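PDB 4F1V: putative alkaline phosphatase from Pseudomonas fluorescens, which binds phosphate with high affinity in the periplasm and probably delivers it to an ABC transporter for import into the cell. Local coordinates for residues Gly19-Gly24 and Arg312-Lys317; Ile86-Val91 and Thr294-Ser299; Glu113-Phe118 and Ala158-Glu163; Met208-Ala213 and Asn332-Leu337; Gln238-Ala243 and Ser286-Leu291. All blocks are in the same frame, centred on the assembly; numbering follows the deposited sequence.

Interaction 1: residues Gly19-Gly24 and Arg312-Lys317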
# COMPACT_ATOMS: atom_id res chain seq x y z
N GLY A 19 -10.30 4.82 -17.46
CA GLY A 19 -9.30 4.30 -18.36
C GLY A 19 -8.12 3.59 -17.75
O GLY A 19 -7.37 2.97 -18.48
N VAL A 20 -7.94 3.65 -16.42
CA VAL A 20 -6.79 2.96 -15.81
C VAL A 20 -6.98 1.42 -15.89
O VAL A 20 -6.04 0.72 -16.29
CB VAL A 20 -6.60 3.46 -14.37
CG1 VAL A 20 -5.69 2.56 -13.53
CG2 VAL A 20 -6.11 4.89 -14.35
N LEU A 21 -8.15 0.93 -15.50
CA LEU A 21 -8.53 -0.45 -15.77
C LEU A 21 -9.09 -0.49 -17.21
O LEU A 21 -9.84 0.40 -17.60
CB LEU A 21 -9.52 -0.99 -14.80
CG LEU A 21 -9.13 -0.86 -13.30
CD1 LEU A 21 -10.23 -1.41 -12.45
CD2 LEU A 21 -7.80 -1.53 -13.03
N THR A 22 -8.75 -1.53 -17.95
CA THR A 22 -9.05 -1.66 -19.36
C THR A 22 -10.35 -2.45 -19.60
O THR A 22 -11.12 -2.72 -18.68
CB THR A 22 -7.80 -2.25 -20.05
OG1 THR A 22 -7.38 -3.41 -19.37
CG2 THR A 22 -6.63 -1.29 -20.02
N ALA A 23 -10.60 -2.80 -20.87
CA ALA A 23 -11.87 -3.39 -21.26
C ALA A 23 -12.13 -4.66 -20.49
O ALA A 23 -11.28 -5.50 -20.27
CB ALA A 23 -11.89 -3.70 -22.75
N GLY A 24 -13.42 -4.81 -20.09
CA GLY A 24 -13.86 -6.00 -19.39
C GLY A 24 -13.74 -5.92 -17.91
O GLY A 24 -14.27 -6.80 -17.22
N ARG A 312 -4.40 -9.83 -19.76
CA ARG A 312 -3.15 -9.47 -20.45
C ARG A 312 -3.21 -8.02 -20.92
O ARG A 312 -2.20 -7.29 -20.80
CB ARG A 312 -2.90 -10.41 -21.67
CG ARG A 312 -2.54 -11.83 -21.28
CD ARG A 312 -2.30 -12.74 -22.45
NE ARG A 312 -1.26 -12.23 -23.33
CZ ARG A 312 0.04 -12.29 -23.11
NH1 ARG A 312 0.53 -12.99 -22.04
NH2 ARG A 312 0.94 -11.68 -23.90
N ASP A 313 -4.31 -7.57 -21.51
CA ASP A 313 -4.39 -6.22 -22.02
C ASP A 313 -4.24 -5.18 -20.91
O ASP A 313 -3.66 -4.10 -21.13
CB ASP A 313 -5.71 -6.03 -22.77
CG ASP A 313 -5.80 -6.84 -24.09
OD1 ASP A 313 -4.73 -7.27 -24.57
OD2 ASP A 313 -6.92 -6.96 -24.61
N PHE A 314 -4.73 -5.47 -19.70
CA PHE A 314 -4.49 -4.57 -18.57
C PHE A 314 -3.01 -4.49 -18.22
O PHE A 314 -2.44 -3.39 -18.03
CB PHE A 314 -5.29 -4.99 -17.35
CG PHE A 314 -4.93 -4.20 -16.11
CD1 PHE A 314 -5.14 -2.81 -16.07
CD2 PHE A 314 -4.35 -4.81 -15.00
CE1 PHE A 314 -4.73 -2.09 -14.95
CE2 PHE A 314 -3.92 -4.08 -13.92
CZ PHE A 314 -4.09 -2.70 -13.90
N PHE A 315 -2.31 -5.63 -18.13
CA PHE A 315 -0.90 -5.60 -17.87
C PHE A 315 -0.14 -4.83 -18.96
O PHE A 315 0.83 -4.11 -18.66
CB PHE A 315 -0.32 -7.03 -17.72
CG PHE A 315 -0.44 -7.59 -16.30
CD1 PHE A 315 0.73 -7.82 -15.53
CD2 PHE A 315 -1.66 -7.90 -15.72
CE1 PHE A 315 0.66 -8.32 -14.28
CE2 PHE A 315 -1.74 -8.37 -14.42
CZ PHE A 315 -0.58 -8.59 -13.71
N THR A 316 -0.55 -4.98 -20.22
CA THR A 316 0.09 -4.29 -21.35
C THR A 316 0.01 -2.77 -21.15
O THR A 316 0.94 -2.05 -21.50
CB THR A 316 -0.58 -4.73 -22.64
OG1 THR A 316 -0.21 -6.10 -22.84
CG2 THR A 316 -0.11 -3.94 -23.84
N LYS A 317 -1.08 -2.28 -20.61
CA LYS A 317 -1.22 -0.85 -20.28
C LYS A 317 -0.45 -0.44 -19.02
O LYS A 317 0.35 0.51 -19.04
CB LYS A 317 -2.70 -0.47 -20.20
CG LYS A 317 -2.86 1.02 -19.96
CD LYS A 317 -4.21 1.57 -20.19
CE LYS A 317 -4.25 3.07 -20.41
NZ LYS A 317 -5.66 3.50 -20.61

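Interaction 2: residues Ile86-Val91 and Thr294-Ser299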
# COMPACT_ATOMS: atom_id res chain seq x y z
N ILE A 86 0.09 -14.55 -9.16
CA ILE A 86 1.03 -13.48 -9.50
C ILE A 86 0.83 -12.35 -8.47
O ILE A 86 -0.29 -11.90 -8.26
CB ILE A 86 0.77 -12.97 -10.92
CG1 ILE A 86 1.06 -14.07 -11.95
CG2 ILE A 86 1.58 -11.68 -11.18
CD1 ILE A 86 0.60 -13.75 -13.38
N GLN A 87 1.94 -11.89 -7.88
CA GLN A 87 1.94 -10.74 -6.95
C GLN A 87 3.01 -9.77 -7.50
O GLN A 87 4.18 -10.15 -7.61
CB GLN A 87 2.29 -11.19 -5.57
CG GLN A 87 2.20 -10.03 -4.54
CD GLN A 87 2.59 -10.43 -3.11
OE1 GLN A 87 1.91 -10.08 -2.13
NE2 GLN A 87 3.70 -11.15 -2.98
N VAL A 88 2.61 -8.53 -7.83
CA VAL A 88 3.57 -7.59 -8.43
C VAL A 88 3.29 -6.19 -7.90
O VAL A 88 2.15 -5.81 -7.68
CB VAL A 88 3.50 -7.52 -9.96
CG1 VAL A 88 4.18 -8.72 -10.60
CG2 VAL A 88 2.05 -7.40 -10.49
N PRO A 89 4.36 -5.38 -7.71
CA PRO A 89 4.12 -3.94 -7.38
C PRO A 89 3.32 -3.27 -8.46
O PRO A 89 3.56 -3.51 -9.66
CB PRO A 89 5.55 -3.38 -7.32
CG PRO A 89 6.31 -4.56 -6.84
CD PRO A 89 5.77 -5.69 -7.73
N SER A 90 2.45 -2.36 -8.02
CA SER A 90 1.69 -1.48 -8.91
C SER A 90 2.32 -0.10 -9.04
O SER A 90 2.65 0.33 -10.13
CB SER A 90 0.26 -1.40 -8.37
OG SER A 90 -0.50 -0.53 -9.21
N VAL A 91 2.51 0.57 -7.89
CA VAL A 91 3.07 1.90 -7.79
C VAL A 91 3.82 2.02 -6.44
O VAL A 91 3.58 1.28 -5.54
CB VAL A 91 2.02 3.04 -7.90
CG1 VAL A 91 1.17 2.89 -9.17
CG2 VAL A 91 1.08 3.06 -6.67
N THR A 294 2.45 -0.44 -3.16
CA THR A 294 1.14 -1.13 -3.19
C THR A 294 1.11 -2.01 -4.43
O THR A 294 1.74 -1.67 -5.44
CB THR A 294 -0.01 -0.12 -3.12
OG1 THR A 294 -1.24 -0.83 -3.06
CG2 THR A 294 -0.06 0.86 -4.27
N ASN A 295 0.40 -3.14 -4.34
CA ASN A 295 0.61 -4.29 -5.23
C ASN A 295 -0.69 -4.78 -5.87
O ASN A 295 -1.80 -4.48 -5.43
CB ASN A 295 1.25 -5.45 -4.43
CG ASN A 295 2.37 -4.91 -3.55
OD1 ASN A 295 3.28 -4.22 -4.04
ND2 ASN A 295 2.31 -5.22 -2.30
N LEU A 296 -0.48 -5.59 -6.93
CA LEU A 296 -1.57 -6.35 -7.60
C LEU A 296 -1.39 -7.84 -7.30
O LEU A 296 -0.26 -8.35 -7.21
CB LEU A 296 -1.44 -6.21 -9.12
CG LEU A 296 -1.37 -4.80 -9.73
CD1 LEU A 296 -1.25 -4.85 -11.25
CD2 LEU A 296 -2.52 -3.95 -9.30
N ILE A 297 -2.52 -8.55 -7.21
CA ILE A 297 -2.55 -10.00 -7.11
C ILE A 297 -3.53 -10.50 -8.18
O ILE A 297 -4.70 -10.11 -8.19
CB ILE A 297 -3.00 -10.46 -5.73
CG1 ILE A 297 -2.06 -9.92 -4.63
CG2 ILE A 297 -3.07 -12.01 -5.65
CD1 ILE A 297 -2.66 -10.04 -3.22
N PHE A 298 -3.00 -11.33 -9.11
CA PHE A 298 -3.74 -11.90 -10.23
C PHE A 298 -3.48 -13.42 -10.28
O PHE A 298 -2.61 -13.94 -9.58
CB PHE A 298 -3.31 -11.26 -11.56
CG PHE A 298 -3.95 -9.92 -11.88
CD1 PHE A 298 -3.53 -8.74 -11.27
CD2 PHE A 298 -5.02 -9.87 -12.76
CE1 PHE A 298 -4.17 -7.52 -11.57
CE2 PHE A 298 -5.66 -8.67 -13.02
CZ PHE A 298 -5.23 -7.52 -12.45
N SER A 299 -4.23 -14.11 -11.16
CA SER A 299 -3.86 -15.49 -11.56
C SER A 299 -3.04 -15.46 -12.83
O SER A 299 -3.29 -14.64 -13.73
CB SER A 299 -5.16 -16.28 -11.77
OG SER A 299 -4.84 -17.66 -12.00

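Interaction 3: residues Glu113-Phe118 and Ala158-Glu163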
# COMPACT_ATOMS: atom_id res chain seq x y z
N GLU A 113 9.81 11.90 17.60
CA GLU A 113 8.51 12.41 18.00
C GLU A 113 7.37 11.58 17.37
O GLU A 113 6.36 11.31 18.02
CB GLU A 113 8.32 13.88 17.59
CG GLU A 113 9.08 14.85 18.52
CD GLU A 113 9.14 16.29 17.98
OE1 GLU A 113 9.42 17.20 18.81
OE2 GLU A 113 8.94 16.47 16.75
N LEU A 114 7.47 11.22 16.10
CA LEU A 114 6.50 10.36 15.45
C LEU A 114 6.33 9.05 16.26
O LEU A 114 5.21 8.63 16.57
CB LEU A 114 6.94 10.07 14.02
CG LEU A 114 6.02 9.11 13.23
CD1 LEU A 114 4.84 9.80 12.63
CD2 LEU A 114 6.81 8.41 12.12
N CYS A 115 7.46 8.43 16.57
CA CYS A 115 7.43 7.22 17.41
C CYS A 115 6.66 7.45 18.73
O CYS A 115 5.86 6.61 19.10
CB CYS A 115 8.86 6.80 17.70
SG CYS A 115 9.78 6.23 16.23
N GLY A 116 6.97 8.55 19.37
CA GLY A 116 6.32 8.86 20.65
C GLY A 116 4.87 9.15 20.54
O GLY A 116 4.09 8.79 21.43
N VAL A 117 4.42 9.80 19.46
CA VAL A 117 2.99 10.02 19.26
C VAL A 117 2.27 8.69 19.10
O VAL A 117 1.21 8.42 19.72
CB VAL A 117 2.76 10.95 18.06
CG1 VAL A 117 1.30 10.96 17.66
CG2 VAL A 117 3.25 12.38 18.37
N PHE A 118 2.83 7.79 18.25
CA PHE A 118 2.13 6.53 17.97
C PHE A 118 2.27 5.47 19.06
O PHE A 118 1.51 4.51 19.03
CB PHE A 118 2.42 6.06 16.53
CG PHE A 118 1.68 6.91 15.53
CD1 PHE A 118 2.23 8.08 15.00
CD2 PHE A 118 0.35 6.60 15.20
CE1 PHE A 118 1.51 8.93 14.15
CE2 PHE A 118 -0.36 7.43 14.31
CZ PHE A 118 0.21 8.58 13.78
N ALA A 158 11.29 -0.31 12.20
CA ALA A 158 12.66 -0.06 11.83
C ALA A 158 13.32 1.10 12.60
O ALA A 158 14.53 1.13 12.74
CB ALA A 158 12.76 0.24 10.35
N LYS A 159 12.50 2.05 13.14
CA LYS A 159 13.02 3.31 13.64
C LYS A 159 12.81 3.58 15.09
O LYS A 159 13.48 4.39 15.73
CB LYS A 159 12.41 4.50 12.81
CG LYS A 159 12.85 4.51 11.35
CD LYS A 159 14.31 4.80 11.11
CE LYS A 159 14.68 4.81 9.69
NZ LYS A 159 16.08 5.28 9.51
N CYS A 160 11.77 2.98 15.69
CA CYS A 160 11.29 3.36 17.03
C CYS A 160 11.93 2.45 18.08
O CYS A 160 11.31 1.53 18.61
CB CYS A 160 9.81 3.32 17.10
SG CYS A 160 8.95 4.37 15.92
N ASN A 161 13.23 2.71 18.37
CA ASN A 161 14.01 1.85 19.29
C ASN A 161 14.05 2.31 20.72
O ASN A 161 14.72 1.71 21.55
CB ASN A 161 15.43 1.76 18.75
CG ASN A 161 16.19 3.08 18.89
OD1 ASN A 161 15.65 4.18 18.73
ND2 ASN A 161 17.40 2.97 19.31
N ALA A 162 13.38 3.42 21.04
CA ALA A 162 13.56 4.09 22.29
C ALA A 162 12.20 4.27 23.03
O ALA A 162 12.06 5.16 23.87
CB ALA A 162 14.26 5.43 22.14
N GLU A 163 11.25 3.35 22.80
CA GLU A 163 9.98 3.35 23.47
C GLU A 163 10.03 2.33 24.64
O GLU A 163 10.92 1.51 24.71
CB GLU A 163 8.84 2.99 22.49
CG GLU A 163 8.79 3.88 21.28
CD GLU A 163 8.69 5.38 21.62
OE1 GLU A 163 9.37 6.19 20.92
OE2 GLU A 163 7.92 5.73 22.53

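Interaction 4: residues Met208-Ala213 and Asn332-Leu337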
# COMPACT_ATOMS: atom_id res chain seq x y z
N MET A 208 -1.69 7.71 6.67
CA MET A 208 -2.68 7.74 5.58
C MET A 208 -2.06 7.69 4.20
O MET A 208 -0.99 8.27 3.93
CB MET A 208 -3.47 9.08 5.70
CG MET A 208 -4.64 9.28 4.78
SD MET A 208 -5.89 7.96 4.79
CE MET A 208 -6.31 7.97 6.51
N SER A 209 -2.80 7.06 3.29
CA SER A 209 -2.57 7.21 1.86
C SER A 209 -2.31 8.67 1.48
O SER A 209 -3.08 9.54 1.91
CB SER A 209 -3.85 6.76 1.09
OG SER A 209 -3.77 7.09 -0.24
N PRO A 210 -1.32 8.96 0.64
CA PRO A 210 -1.09 10.36 0.27
C PRO A 210 -2.19 10.91 -0.59
O PRO A 210 -2.35 12.14 -0.67
CB PRO A 210 0.27 10.31 -0.43
CG PRO A 210 0.31 8.90 -1.01
CD PRO A 210 -0.33 8.04 0.04
N ASP A 211 -2.98 10.05 -1.23
CA ASP A 211 -4.18 10.56 -1.93
C ASP A 211 -5.18 11.12 -0.93
O ASP A 211 -5.52 12.29 -0.88
CB ASP A 211 -4.80 9.45 -2.77
CG ASP A 211 -6.15 9.90 -3.33
OD1 ASP A 211 -7.10 9.11 -3.32
OD2 ASP A 211 -6.23 11.11 -3.75
N PHE A 212 -5.66 10.29 0.00
CA PHE A 212 -6.68 10.69 0.92
C PHE A 212 -6.20 11.70 2.02
O PHE A 212 -7.03 12.34 2.68
CB PHE A 212 -7.33 9.48 1.58
CG PHE A 212 -8.15 8.65 0.57
CD1 PHE A 212 -9.32 9.17 -0.01
CD2 PHE A 212 -7.67 7.44 0.11
CE1 PHE A 212 -10.03 8.44 -0.95
CE2 PHE A 212 -8.44 6.70 -0.79
CZ PHE A 212 -9.60 7.22 -1.36
N ALA A 213 -4.89 11.85 2.21
CA ALA A 213 -4.39 12.74 3.25
C ALA A 213 -4.65 14.21 3.00
O ALA A 213 -4.61 14.99 3.95
CB ALA A 213 -2.91 12.51 3.50
N ASN A 332 -2.78 10.83 -8.57
CA ASN A 332 -3.31 10.33 -7.34
C ASN A 332 -2.23 10.18 -6.23
O ASN A 332 -2.41 9.46 -5.25
CB ASN A 332 -4.08 8.99 -7.54
CG ASN A 332 -5.33 9.24 -8.37
OD1 ASN A 332 -6.33 9.63 -7.84
ND2 ASN A 332 -5.24 9.04 -9.70
N ALA A 333 -1.13 10.97 -6.38
CA ALA A 333 -0.10 11.15 -5.39
C ALA A 333 0.85 9.96 -5.22
O ALA A 333 1.51 9.82 -4.23
CB ALA A 333 -0.66 11.55 -4.00
N PHE A 334 0.98 9.17 -6.32
CA PHE A 334 1.83 7.99 -6.32
C PHE A 334 3.01 8.15 -7.29
O PHE A 334 3.08 9.06 -8.12
CB PHE A 334 0.98 6.72 -6.64
CG PHE A 334 -0.18 6.53 -5.70
CD1 PHE A 334 0.02 6.46 -4.33
CD2 PHE A 334 -1.46 6.40 -6.20
CE1 PHE A 334 -1.07 6.29 -3.45
CE2 PHE A 334 -2.53 6.23 -5.35
CZ PHE A 334 -2.32 6.18 -3.99
N VAL A 335 3.92 7.16 -7.17
CA VAL A 335 5.16 7.16 -7.95
C VAL A 335 5.12 6.05 -9.00
O VAL A 335 5.02 4.86 -8.65
CB VAL A 335 6.39 6.96 -7.03
CG1 VAL A 335 7.67 6.97 -7.84
CG2 VAL A 335 6.47 8.03 -5.95
N PRO A 336 5.23 6.39 -10.28
CA PRO A 336 5.34 5.36 -11.34
C PRO A 336 6.57 4.48 -11.14
O PRO A 336 7.59 4.88 -10.54
CB PRO A 336 5.48 6.19 -12.61
CG PRO A 336 4.79 7.48 -12.27
CD PRO A 336 5.15 7.78 -10.85
N LEU A 337 6.47 3.25 -11.63
CA LEU A 337 7.62 2.39 -11.63
C LEU A 337 8.60 2.81 -12.72
O LEU A 337 8.21 3.22 -13.83
CB LEU A 337 7.24 0.92 -11.91
CG LEU A 337 6.24 0.35 -10.86
CD1 LEU A 337 5.96 -1.11 -11.15
CD2 LEU A 337 6.68 0.54 -9.42
O HOH W 1 -7.37 11.58 -6.17

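Interaction 5: residues Gln238-Ala243 and Ser286-Leu291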
# COMPACT_ATOMS: atom_id res chain seq x y z
N GLN A 238 15.29 20.80 8.91
CA GLN A 238 13.83 20.71 8.73
C GLN A 238 13.47 19.34 8.15
O GLN A 238 14.15 18.81 7.26
CB GLN A 238 13.22 21.82 7.83
CG GLN A 238 13.28 23.21 8.50
CD GLN A 238 12.21 24.16 7.93
OE1 GLN A 238 11.87 24.10 6.70
NE2 GLN A 238 11.61 24.97 8.82
N GLY A 239 12.30 18.81 8.48
CA GLY A 239 11.74 17.68 7.75
C GLY A 239 11.12 18.12 6.43
O GLY A 239 11.18 19.30 6.08
N VAL A 240 10.52 17.22 5.66
CA VAL A 240 9.87 17.58 4.39
C VAL A 240 8.51 16.85 4.41
O VAL A 240 8.16 16.02 5.25
CB VAL A 240 10.73 17.20 3.13
CG1 VAL A 240 12.14 17.83 3.24
CG2 VAL A 240 10.82 15.64 3.07
N SER A 241 7.81 17.21 3.34
CA SER A 241 6.44 16.73 3.15
C SER A 241 6.36 15.35 2.46
O SER A 241 7.33 14.92 1.82
CB SER A 241 5.64 17.71 2.28
OG SER A 241 6.02 17.46 0.93
N PRO A 242 5.20 14.69 2.51
CA PRO A 242 5.03 13.37 1.87
C PRO A 242 4.60 13.46 0.42
O PRO A 242 4.11 12.47 -0.16
CB PRO A 242 3.92 12.74 2.73
CG PRO A 242 3.05 13.91 3.14
CD PRO A 242 4.08 15.01 3.45
N ALA A 243 4.80 14.60 -0.22
CA ALA A 243 4.59 14.70 -1.67
C ALA A 243 5.35 13.60 -2.39
O ALA A 243 6.46 13.23 -2.00
CB ALA A 243 5.00 16.05 -2.15
N SER A 286 17.63 10.78 2.64
CA SER A 286 17.22 12.02 2.06
C SER A 286 15.75 11.96 1.70
O SER A 286 15.18 10.89 1.61
CB SER A 286 18.10 12.29 0.86
OG SER A 286 17.95 11.27 -0.13
N GLY A 287 15.17 13.12 1.40
CA GLY A 287 13.77 13.18 1.08
C GLY A 287 12.88 12.75 2.26
O GLY A 287 13.27 12.85 3.42
N TYR A 288 11.66 12.36 1.91
CA TYR A 288 10.68 11.97 2.92
C TYR A 288 10.89 10.48 3.29
O TYR A 288 11.06 9.65 2.38
CB TYR A 288 9.28 12.17 2.35
CG TYR A 288 8.19 11.88 3.36
CD1 TYR A 288 7.84 12.85 4.30
CD2 TYR A 288 7.51 10.65 3.38
CE1 TYR A 288 6.83 12.61 5.24
CE2 TYR A 288 6.50 10.41 4.30
CZ TYR A 288 6.14 11.39 5.24
OH TYR A 288 5.12 11.22 6.13
N PRO A 289 10.86 10.12 4.56
CA PRO A 289 11.39 8.79 4.94
C PRO A 289 10.40 7.64 4.87
O PRO A 289 10.81 6.49 4.89
CB PRO A 289 11.90 9.01 6.36
CG PRO A 289 11.05 10.12 6.91
CD PRO A 289 10.85 11.05 5.76
N ILE A 290 9.05 7.90 4.94
CA ILE A 290 8.09 6.82 5.08
C ILE A 290 7.48 6.48 3.75
O ILE A 290 6.75 7.31 3.14
CB ILE A 290 6.95 7.13 6.09
CG1 ILE A 290 7.45 7.93 7.32
CG2 ILE A 290 6.31 5.82 6.52
CD1 ILE A 290 6.34 8.29 8.28
N LEU A 291 7.75 5.29 3.21
CA LEU A 291 7.36 4.92 1.85
C LEU A 291 7.25 3.38 1.75
O LEU A 291 7.71 2.63 2.62
CB LEU A 291 8.30 5.50 0.79
CG LEU A 291 9.61 4.75 0.55
CD1 LEU A 291 10.44 5.50 -0.49
CD2 LEU A 291 10.46 4.54 1.81

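Interaction 1: residues Gly19-Gly24 and Arg312-Lys317
K317 stretches from its helix toward the loop and reaches G19 with its ammonium group. CG stands anti to the backbone N (chi1 -176°), and the extended chain runs past T22 in the opposite direction. The T22 CG2 methyl lies 3.8 Å from K317 CD. Farther out, K317 NZ donates to G19 O over 2.8 Å. It comes from above the carbonyl plane, at a C=O...N angle of 138°. Lysine suits this place because its greasy shaft packs on the threonine methyl while its charge reaches a backbone oxygen near the surface. G19 has a positive phi, which favours glycine.

F314 makes the second half of the contact, its side chain crossing that of T22 at about a right angle. T22 OG1 comes to the ring's edge, near its plane, and lies 3.3 Å from F314 CB. Threonine suits this position by its two unlike branches, the methyl meeting the lysine shaft and the hydroxyl the phenylalanine edge. V20 O is also in plane at the edge, 3.4 Å from F314 CE1, where the hydrogens of an aromatic rim tolerate an oxygen; it also accepts a bond from N325 ND2. L21 CD2 approaches the ring obliquely, 3.7 Å from F314 CE1.

The contact pins the loop between helix 12-15 and strand 29-30 onto helix 305-318, where F314 also meets the rings of F25 and H318.

Interaction 2: residues Ile86-Val91 and Thr294-Ser299
The ring of F298 hangs from the backbone opposite I86 but turns away from that strand. L296 CB of its own strand lies in the ring plane at the edge. W59 stacks on the ring, and F315 turns its own edge to it, with F315 CE2 over a face of F298. Phenylalanine suits this place, since its flat ring can meet other aromatics.

I86 with F298 and V88 with L296 are hydrogen-bonded antiparallel pairs. The bond from I86 N to F298 O spans 2.8 Å with the donor tilted from the carbonyl plane, whereas L296 N reaches V88 O at 2.7 Å, nearly along the C=O axis. Between them, Q87 faces I297 in a non-hydrogen-bonded pair. Beyond P89, whose ring nitrogen carries no hydrogen to donate, the register slips by one in a classic beta bulge. S90 N gives T294 O a 2.8 Å bond and V91 N adds a weak one of 3.4 Å. V91 CG2 and T294 CG2 each lie between backbone N and carbonyl carbon, side by side and squeezed to 3.4 Å. T294 OG1 is hydrogen-bonded to D63 of the phosphate pocket, and S90 OG to Y15 and H318.

Strand 85-94 ends the five-stranded sheet with strand 291-299 one place inward, helix 305-318 covering V88, L296 and F298, and helix 339-349 touching I86, V88 and P89.

Interaction 3: residues Glu113-Phe118 and Ala158-Glu163
C115 and C160 are joined covalently, their SG atoms 2.1 Å apart in a disulfide whose chi3 of -81° gives it a left-handed twist. Both sulphurs take the same first torsion, anti to their own carbonyl carbon and beside the backbone N. C115 thus reaches out from the side of its helix, and C160 answers from just beyond the end of another, with C115 CB 3.0 Å from C160 SG. Cysteine is the one residue able to make such a link, and oxidised pairs are well suited to a periplasmic protein.

C160 is where the chain leaves helical geometry. It forms the centre of an inverse gamma turn, closed by a weak 3.1 Å bond from N161 N to K159 O. The bridge therefore ties helix 111-119 to the far end of helix 147-159, whose opening residues G147 and T148 line the phosphate pocket, within one lobe of the Venus flytrap fold.

The polar part belongs to E163. Its chain bends at chi2 (-55°), and the carboxylate lies beside the backbone of C115 and G116, with E163 OE1 3.3 Å from C115 CB. E163 OE2 comes within 4.0 Å of G116 CA. The acid is held by charge and hydroxyl further along: E163 OE2 makes a salt bridge with R121 and a hydrogen bond with S119. K159 contributes its backbone: K159 O lies 4.2 Å from C115 SG and accepts a bond from Q112 NE2 of helix 111-119.

F167 touches C160, and F177 touches E163.

Interaction 4: residues Met208-Ala213 and Asn332-Leu337
S209 OG, at the edge of the F334 ring and 4.1 Å from F334 CZ, is held by two bonds. It is hydrogen-bonded to L10 O, of a residue lining the phosphate pocket, and takes a weak bond from D211 N at 3.2 Å. The small hydroxyl of serine can serve both partners while lying close to the ring.

P210 supplies the apolar half. F334 CG is anti to the carbonyl carbon (chi1 -56°), and the two side chains cross at about a right angle. P210 CG approaches obliquely, 3.8 Å from F334 CE1. Compact proline fits here because it packs on CE1 with CG and CD and also meets A333, with P210 CB 3.9 Å from A333 CB. N332 O lies 3.2 Å above one face of the F334 ring, offset toward the rim, and D211 CB is 3.4 Å from N332 O.

A333 is the C-prime residue of a Schellman motif that ends helix 326-331, hence its positive phi of 74°; glycine is common at such a position, but here the methyl is used against P210. The contact thereby links a loop following strand 204-205 of one sheet with the turn after a helix, beside strand 85-94 of the other sheet: P210 touches T93 and S94. An alanine in place of F334 would probably leave a gap beside P210 CG and CD and leave S209 OG without the ring next to it.

Interaction 5: residues Gln238-Ala243 and Ser286-Leu291
Y288 sends CG anti to its backbone N (chi1 -176°), and chi2 of 81° turns the ring so that one face receives P242. This is a CH-pi contact between two loops, one leading from strand 228-229 toward helix 248-252 and the other entering strand 291-299. P242 CB lies 3.8 Å from the centroid of the Y288 ring, 17° off its normal, and P242 CA stands over the centre of that face too. Toward the rim of the opposite face sits CD of P289, the next residue in the chain. Prolines suit both sides: their rigid rings present C-H groups to the tyrosine face, and CA of P242 and CD of P289, next to nitrogen, are somewhat polarised.

The edges take oxygens instead. V240 O lies in the ring plane, 3.3 Å from Y288 CD1, and I290 O is likewise in plane at the edge. S241 O comes obliquely, also 3.3 Å from Y288 CD1, and is itself hydrogen-bonded to N246 ND2.

V240 closes the outer side. In the modelled conformer its CG2 rests 3.6 Å from G287 C and 3.9 Å from Y288 CB. G287, with positive phi, has a backbone shape that favours glycine, and a valine methyl can lie on the peptide beyond it.

At the ring's tip, Y288 OH bonds to V95 O. A leucine in place of Y288 would probably leave V95 O without its hydroxyl partner and deprive P242 and P289 of the flat surface between them. The same Y288 OH is 3.9 Å from P242 CB.

How the interactions relate
Interaction 2 is the core of the set, wholly buried and built from backbone bonds between strands. Interaction 1 is only partly buried and relies on a charged tip and ring edges; the two meet where F314 and F315 pack on L296 and F298. Interactions 3, 4 and 5 are buried contacts too. Interaction 4 touches interaction 2, F334 and L337 lying against S90 and V91, but uses proline and aromatic packing. On the opposite side of the chain's centre from interaction 2, interaction 3 is covalent and interaction 5 is a CH-pi contact; L114 touches I290 between them. Interaction 5 leads directly into strand 291-299 of interaction 2, with their centres about 25 Å apart.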